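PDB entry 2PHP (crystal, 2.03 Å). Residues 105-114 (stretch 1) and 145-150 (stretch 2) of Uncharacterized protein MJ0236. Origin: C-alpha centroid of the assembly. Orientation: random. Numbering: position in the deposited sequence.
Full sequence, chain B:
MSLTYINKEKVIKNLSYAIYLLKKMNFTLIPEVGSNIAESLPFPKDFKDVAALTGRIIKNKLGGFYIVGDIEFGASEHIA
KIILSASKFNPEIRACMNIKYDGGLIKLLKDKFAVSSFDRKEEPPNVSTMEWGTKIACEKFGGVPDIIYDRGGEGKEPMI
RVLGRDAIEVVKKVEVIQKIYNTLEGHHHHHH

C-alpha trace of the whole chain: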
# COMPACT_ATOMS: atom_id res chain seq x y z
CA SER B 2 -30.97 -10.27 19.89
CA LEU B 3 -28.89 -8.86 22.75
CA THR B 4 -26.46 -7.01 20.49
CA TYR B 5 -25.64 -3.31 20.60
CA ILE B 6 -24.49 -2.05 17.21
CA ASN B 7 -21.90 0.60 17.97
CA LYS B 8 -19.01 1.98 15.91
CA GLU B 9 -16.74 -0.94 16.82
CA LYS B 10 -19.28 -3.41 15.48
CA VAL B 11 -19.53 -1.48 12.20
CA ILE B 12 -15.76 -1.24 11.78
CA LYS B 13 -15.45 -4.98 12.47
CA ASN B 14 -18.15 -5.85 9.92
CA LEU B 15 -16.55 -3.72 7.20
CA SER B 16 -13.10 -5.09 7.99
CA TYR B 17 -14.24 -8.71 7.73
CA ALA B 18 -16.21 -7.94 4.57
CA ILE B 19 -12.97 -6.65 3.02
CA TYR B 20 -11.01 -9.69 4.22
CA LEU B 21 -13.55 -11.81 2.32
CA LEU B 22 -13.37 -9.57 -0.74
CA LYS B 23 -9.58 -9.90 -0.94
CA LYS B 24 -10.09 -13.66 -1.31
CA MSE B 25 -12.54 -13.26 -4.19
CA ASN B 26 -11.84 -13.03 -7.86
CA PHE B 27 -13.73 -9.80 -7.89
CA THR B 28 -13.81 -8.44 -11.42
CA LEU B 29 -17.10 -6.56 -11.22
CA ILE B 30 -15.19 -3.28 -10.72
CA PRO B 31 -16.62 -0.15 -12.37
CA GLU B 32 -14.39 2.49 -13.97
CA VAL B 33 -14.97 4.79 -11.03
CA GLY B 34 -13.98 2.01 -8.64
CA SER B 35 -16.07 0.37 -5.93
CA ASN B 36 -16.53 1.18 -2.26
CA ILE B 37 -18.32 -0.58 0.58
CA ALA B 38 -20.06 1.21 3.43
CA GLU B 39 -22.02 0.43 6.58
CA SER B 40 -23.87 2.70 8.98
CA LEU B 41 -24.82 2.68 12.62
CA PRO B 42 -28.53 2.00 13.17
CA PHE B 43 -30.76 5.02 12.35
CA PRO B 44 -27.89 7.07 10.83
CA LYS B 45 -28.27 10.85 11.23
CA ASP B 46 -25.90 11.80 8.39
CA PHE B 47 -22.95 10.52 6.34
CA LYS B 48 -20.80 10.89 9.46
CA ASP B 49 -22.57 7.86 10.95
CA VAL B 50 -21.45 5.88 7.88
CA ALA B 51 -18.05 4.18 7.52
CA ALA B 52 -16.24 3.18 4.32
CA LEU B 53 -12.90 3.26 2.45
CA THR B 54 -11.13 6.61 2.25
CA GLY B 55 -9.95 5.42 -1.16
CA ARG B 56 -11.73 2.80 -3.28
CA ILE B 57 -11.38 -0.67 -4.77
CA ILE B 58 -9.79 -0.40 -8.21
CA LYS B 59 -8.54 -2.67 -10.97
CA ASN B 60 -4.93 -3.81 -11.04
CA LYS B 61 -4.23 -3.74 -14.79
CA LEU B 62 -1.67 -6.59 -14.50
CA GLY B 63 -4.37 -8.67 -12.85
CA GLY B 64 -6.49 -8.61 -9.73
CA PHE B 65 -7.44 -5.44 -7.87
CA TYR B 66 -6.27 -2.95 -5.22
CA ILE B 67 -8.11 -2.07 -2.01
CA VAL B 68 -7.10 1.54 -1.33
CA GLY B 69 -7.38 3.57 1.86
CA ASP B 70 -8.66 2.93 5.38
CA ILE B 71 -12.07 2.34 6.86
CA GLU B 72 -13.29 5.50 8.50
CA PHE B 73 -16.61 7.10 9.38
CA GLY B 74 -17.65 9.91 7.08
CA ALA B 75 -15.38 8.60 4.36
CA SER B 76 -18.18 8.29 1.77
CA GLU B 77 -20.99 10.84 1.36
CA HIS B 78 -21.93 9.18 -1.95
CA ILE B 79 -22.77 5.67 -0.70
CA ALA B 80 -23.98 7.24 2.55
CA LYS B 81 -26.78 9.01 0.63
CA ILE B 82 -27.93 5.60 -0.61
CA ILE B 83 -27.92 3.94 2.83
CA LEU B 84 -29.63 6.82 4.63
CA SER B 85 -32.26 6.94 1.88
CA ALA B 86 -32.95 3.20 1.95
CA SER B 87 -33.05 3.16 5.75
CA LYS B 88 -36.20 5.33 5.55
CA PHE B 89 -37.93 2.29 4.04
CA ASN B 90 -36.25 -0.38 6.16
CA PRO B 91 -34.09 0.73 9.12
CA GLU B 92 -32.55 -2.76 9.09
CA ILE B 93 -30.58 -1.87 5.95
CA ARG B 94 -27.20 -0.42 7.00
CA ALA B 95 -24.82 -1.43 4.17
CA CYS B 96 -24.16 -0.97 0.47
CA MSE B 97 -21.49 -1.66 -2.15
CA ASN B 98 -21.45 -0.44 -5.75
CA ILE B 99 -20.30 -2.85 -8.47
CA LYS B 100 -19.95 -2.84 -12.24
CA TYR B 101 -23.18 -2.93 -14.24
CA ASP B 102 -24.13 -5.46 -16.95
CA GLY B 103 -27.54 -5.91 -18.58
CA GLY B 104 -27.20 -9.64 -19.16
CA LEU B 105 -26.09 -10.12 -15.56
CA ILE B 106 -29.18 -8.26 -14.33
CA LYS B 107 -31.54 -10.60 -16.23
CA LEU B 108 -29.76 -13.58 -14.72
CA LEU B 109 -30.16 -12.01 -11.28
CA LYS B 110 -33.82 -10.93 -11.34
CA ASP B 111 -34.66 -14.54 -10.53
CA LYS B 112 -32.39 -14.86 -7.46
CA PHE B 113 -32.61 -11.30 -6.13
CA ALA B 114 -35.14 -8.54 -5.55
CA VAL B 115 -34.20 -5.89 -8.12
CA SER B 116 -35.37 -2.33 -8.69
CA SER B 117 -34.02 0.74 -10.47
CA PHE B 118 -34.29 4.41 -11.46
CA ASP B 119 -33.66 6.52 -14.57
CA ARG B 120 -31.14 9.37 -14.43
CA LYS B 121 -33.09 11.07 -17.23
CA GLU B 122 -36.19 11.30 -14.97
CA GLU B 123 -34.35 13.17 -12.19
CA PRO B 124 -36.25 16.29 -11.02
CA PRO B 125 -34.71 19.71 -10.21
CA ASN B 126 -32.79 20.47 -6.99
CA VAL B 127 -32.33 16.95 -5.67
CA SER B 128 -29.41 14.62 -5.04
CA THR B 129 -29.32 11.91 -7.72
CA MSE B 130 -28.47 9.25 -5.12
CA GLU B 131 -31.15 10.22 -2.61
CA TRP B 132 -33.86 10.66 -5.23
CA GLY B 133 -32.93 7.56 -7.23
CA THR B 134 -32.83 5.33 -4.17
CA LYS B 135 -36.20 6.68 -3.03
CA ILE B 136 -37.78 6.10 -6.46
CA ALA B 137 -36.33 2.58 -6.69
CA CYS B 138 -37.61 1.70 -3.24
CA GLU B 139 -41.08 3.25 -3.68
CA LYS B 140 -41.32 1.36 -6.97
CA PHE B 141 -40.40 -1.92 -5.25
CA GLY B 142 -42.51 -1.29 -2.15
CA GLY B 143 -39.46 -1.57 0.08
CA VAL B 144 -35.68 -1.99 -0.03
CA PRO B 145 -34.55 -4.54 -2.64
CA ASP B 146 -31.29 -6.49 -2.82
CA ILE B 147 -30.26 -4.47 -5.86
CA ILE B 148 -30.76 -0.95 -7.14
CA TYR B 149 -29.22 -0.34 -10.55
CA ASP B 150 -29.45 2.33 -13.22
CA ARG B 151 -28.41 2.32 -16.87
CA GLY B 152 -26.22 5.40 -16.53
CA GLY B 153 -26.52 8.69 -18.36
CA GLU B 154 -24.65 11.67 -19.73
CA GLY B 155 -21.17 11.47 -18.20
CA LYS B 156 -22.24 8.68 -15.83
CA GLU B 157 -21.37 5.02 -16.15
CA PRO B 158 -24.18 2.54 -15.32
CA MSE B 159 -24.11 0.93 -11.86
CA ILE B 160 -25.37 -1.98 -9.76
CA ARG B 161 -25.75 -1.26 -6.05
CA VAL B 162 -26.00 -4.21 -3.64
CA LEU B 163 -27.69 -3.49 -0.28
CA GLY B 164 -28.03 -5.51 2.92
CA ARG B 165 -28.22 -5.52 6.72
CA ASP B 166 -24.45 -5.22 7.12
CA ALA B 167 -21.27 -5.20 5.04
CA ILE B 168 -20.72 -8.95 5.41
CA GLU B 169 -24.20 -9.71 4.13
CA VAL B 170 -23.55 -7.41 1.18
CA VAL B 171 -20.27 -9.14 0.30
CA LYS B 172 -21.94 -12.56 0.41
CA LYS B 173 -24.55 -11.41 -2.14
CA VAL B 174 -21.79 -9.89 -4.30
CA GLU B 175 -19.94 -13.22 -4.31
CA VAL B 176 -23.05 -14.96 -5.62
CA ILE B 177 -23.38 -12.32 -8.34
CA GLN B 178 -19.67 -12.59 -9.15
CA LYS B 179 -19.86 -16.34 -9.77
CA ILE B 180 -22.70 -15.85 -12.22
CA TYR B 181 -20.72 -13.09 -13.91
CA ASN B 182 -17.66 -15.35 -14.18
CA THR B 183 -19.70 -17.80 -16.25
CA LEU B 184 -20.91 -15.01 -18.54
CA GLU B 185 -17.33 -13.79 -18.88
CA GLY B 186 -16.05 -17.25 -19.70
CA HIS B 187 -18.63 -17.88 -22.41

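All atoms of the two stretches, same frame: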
# COMPACT_ATOMS: atom_id res chain seq x y z
N LEU B 105 -26.23 -9.68 -16.94
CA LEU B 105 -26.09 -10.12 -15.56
C LEU B 105 -27.37 -9.83 -14.79
O LEU B 105 -27.84 -10.67 -14.02
CB LEU B 105 -24.89 -9.42 -14.91
CG LEU B 105 -24.54 -9.75 -13.45
CD1 LEU B 105 -24.33 -11.24 -13.27
CD2 LEU B 105 -23.28 -8.98 -13.07
N ILE B 106 -27.94 -8.65 -15.00
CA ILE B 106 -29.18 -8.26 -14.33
C ILE B 106 -30.29 -9.28 -14.59
O ILE B 106 -30.94 -9.75 -13.65
CB ILE B 106 -29.65 -6.86 -14.80
CG1 ILE B 106 -28.67 -5.78 -14.33
CG2 ILE B 106 -31.05 -6.58 -14.29
CD1 ILE B 106 -28.61 -5.60 -12.82
N LYS B 107 -30.51 -9.62 -15.86
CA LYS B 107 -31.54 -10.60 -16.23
C LYS B 107 -31.33 -11.90 -15.47
O LYS B 107 -32.27 -12.49 -14.96
CB LYS B 107 -31.51 -10.90 -17.73
CG LYS B 107 -31.85 -9.72 -18.61
CD LYS B 107 -31.78 -10.10 -20.08
CE LYS B 107 -32.03 -8.89 -20.96
NZ LYS B 107 -31.86 -9.22 -22.41
N LEU B 108 -30.08 -12.35 -15.42
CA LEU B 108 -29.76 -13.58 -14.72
C LEU B 108 -29.94 -13.46 -13.22
O LEU B 108 -29.99 -14.47 -12.52
CB LEU B 108 -28.32 -14.00 -15.02
CG LEU B 108 -28.00 -14.48 -16.43
CD1 LEU B 108 -26.56 -14.93 -16.49
CD2 LEU B 108 -28.91 -15.63 -16.80
N LEU B 109 -30.02 -12.23 -12.72
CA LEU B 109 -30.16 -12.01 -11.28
C LEU B 109 -31.60 -11.83 -10.82
O LEU B 109 -31.95 -12.25 -9.72
CB LEU B 109 -29.36 -10.78 -10.84
CG LEU B 109 -27.84 -10.82 -10.88
CD1 LEU B 109 -27.30 -9.55 -10.24
CD2 LEU B 109 -27.33 -12.05 -10.13
N LYS B 110 -32.42 -11.20 -11.67
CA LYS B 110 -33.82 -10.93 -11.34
C LYS B 110 -34.61 -12.15 -10.89
O LYS B 110 -35.76 -12.03 -10.46
CB LYS B 110 -34.50 -10.25 -12.53
CG LYS B 110 -33.98 -8.84 -12.78
CD LYS B 110 -34.79 -8.09 -13.82
CE LYS B 110 -34.37 -6.63 -13.87
NZ LYS B 110 -34.97 -5.87 -15.01
N ASP B 111 -34.00 -13.32 -10.96
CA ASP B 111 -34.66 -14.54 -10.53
C ASP B 111 -34.17 -14.98 -9.15
O ASP B 111 -34.86 -15.71 -8.44
CB ASP B 111 -34.40 -15.65 -11.56
CG ASP B 111 -34.95 -15.31 -12.93
OD1 ASP B 111 -36.19 -15.16 -13.06
OD2 ASP B 111 -34.15 -15.17 -13.88
N LYS B 112 -32.98 -14.51 -8.76
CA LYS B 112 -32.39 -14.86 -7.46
C LYS B 112 -32.38 -13.69 -6.47
O LYS B 112 -32.16 -13.88 -5.27
CB LYS B 112 -30.96 -15.36 -7.67
CG LYS B 112 -30.86 -16.54 -8.62
CD LYS B 112 -29.42 -16.85 -8.98
CE LYS B 112 -29.40 -17.92 -10.08
NZ LYS B 112 -28.03 -18.46 -10.34
N PHE B 113 -32.63 -12.49 -6.98
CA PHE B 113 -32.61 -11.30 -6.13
C PHE B 113 -33.77 -10.36 -6.41
O PHE B 113 -34.35 -10.36 -7.50
CB PHE B 113 -31.30 -10.54 -6.35
CG PHE B 113 -30.08 -11.27 -5.86
CD1 PHE B 113 -29.80 -11.34 -4.50
CD2 PHE B 113 -29.22 -11.88 -6.75
CE1 PHE B 113 -28.67 -12.01 -4.03
CE2 PHE B 113 -28.08 -12.56 -6.30
CZ PHE B 113 -27.81 -12.62 -4.93
N ALA B 114 -34.10 -9.55 -5.41
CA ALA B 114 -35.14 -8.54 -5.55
C ALA B 114 -34.38 -7.39 -6.20
O ALA B 114 -33.39 -6.90 -5.65
CB ALA B 114 -35.66 -8.12 -4.19
N PRO B 145 -34.91 -3.30 -1.95
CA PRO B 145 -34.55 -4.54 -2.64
C PRO B 145 -33.10 -4.94 -2.36
O PRO B 145 -32.42 -4.27 -1.58
CB PRO B 145 -34.76 -4.19 -4.10
CG PRO B 145 -34.31 -2.75 -4.15
CD PRO B 145 -34.93 -2.16 -2.89
N ASP B 146 -32.66 -6.02 -2.98
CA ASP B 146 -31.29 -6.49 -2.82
C ASP B 146 -30.41 -5.66 -3.75
O ASP B 146 -29.23 -5.43 -3.47
CB ASP B 146 -31.16 -7.95 -3.24
CG ASP B 146 -31.95 -8.88 -2.35
OD1 ASP B 146 -31.59 -9.01 -1.16
OD2 ASP B 146 -32.91 -9.49 -2.85
N ILE B 147 -31.00 -5.22 -4.85
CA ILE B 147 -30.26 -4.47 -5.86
C ILE B 147 -31.00 -3.26 -6.41
O ILE B 147 -32.20 -3.31 -6.69
CB ILE B 147 -29.92 -5.40 -7.05
CG1 ILE B 147 -29.07 -6.58 -6.56
CG2 ILE B 147 -29.23 -4.62 -8.14
CD1 ILE B 147 -28.79 -7.63 -7.62
N ILE B 148 -30.25 -2.18 -6.57
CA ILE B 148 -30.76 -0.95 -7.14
C ILE B 148 -29.72 -0.62 -8.21
O ILE B 148 -28.54 -0.40 -7.91
CB ILE B 148 -30.83 0.20 -6.11
CG1 ILE B 148 -31.90 -0.10 -5.06
CG2 ILE B 148 -31.16 1.50 -6.82
CD1 ILE B 148 -32.10 1.01 -4.07
N TYR B 149 -30.14 -0.63 -9.46
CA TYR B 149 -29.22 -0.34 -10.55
C TYR B 149 -29.81 0.77 -11.40
O TYR B 149 -30.96 1.15 -11.22
CB TYR B 149 -29.01 -1.60 -11.40
CG TYR B 149 -30.14 -1.92 -12.36
CD1 TYR B 149 -30.23 -1.29 -13.61
CD2 TYR B 149 -31.13 -2.86 -12.03
CE1 TYR B 149 -31.25 -1.60 -14.50
CE2 TYR B 149 -32.16 -3.17 -12.92
CZ TYR B 149 -32.22 -2.53 -14.15
OH TYR B 149 -33.23 -2.83 -15.03
N ASP B 150 -28.99 1.30 -12.30
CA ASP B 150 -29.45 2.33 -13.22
C ASP B 150 -28.57 2.18 -14.46
O ASP B 150 -27.41 1.76 -14.36
CB ASP B 150 -29.35 3.73 -12.60
CG ASP B 150 -27.94 4.30 -12.63
OD1 ASP B 150 -27.07 3.82 -11.87
OD2 ASP B 150 -27.71 5.24 -13.42

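The two stretches meet along one side of strand 147-150 and the residues just before it. The backbones are closest at one end, where the CA atoms of Ala114 and Pro145 lie 5.0 Å apart. They are wider apart at the other, with 8.8 Å between the CA atoms of Ile106 and Tyr149. Hydrogen bonds, three to backbone atoms of Ala114, close the narrow end, and side chains fill the wide one.

At the narrow end Ala114 is held from both of its peptide groups. Its N donates to Asp146 OD2 at 2.8 Å, nearly in line at 169°. Its O accepts from two successive amides, Asp146 N at 2.9 Å and Ile147 N at 3.0 Å. Both of these bonds are more bent. The methyl of Ala114 packs into this end: Ala114 CB sits 3.4 Å from Asp146 OD2 and 4.0 Å from Pro145 CB. Asp146 OD1 is hydrogen-bonded elsewhere in the structure.

Ile147 supplies the bump in the middle. Its CA-to-CB bond points sideways, but the end of the side chain comes nearer to stretch 1. Ile147 CD1 fits into the notch formed by Leu109 and Phe113, 3.6 Å from Leu109 CD1 and 4.0 Å from Phe113 CB. The Phe113 ring adds a contact of its own, with CD1 3.9 Å from Asp146 CB.

Tyr149 spans the wide end. Ile106 lies over one face of its ring, and Ile106 CD1 is 3.8 Å from Tyr149 CD2. Ile106 CD1 makes an off-centre CH-pi contact, 4.3 Å from the centroid of the Tyr149 ring. Lys110 starts out sideways, yet its extended chain brings NZ to 3.5 Å from Tyr149 OH, a weak hydrogen bond. Ile148, between Ile147 and Tyr149, points away and makes no contact with stretch 1, as expected from the alternation of a strand.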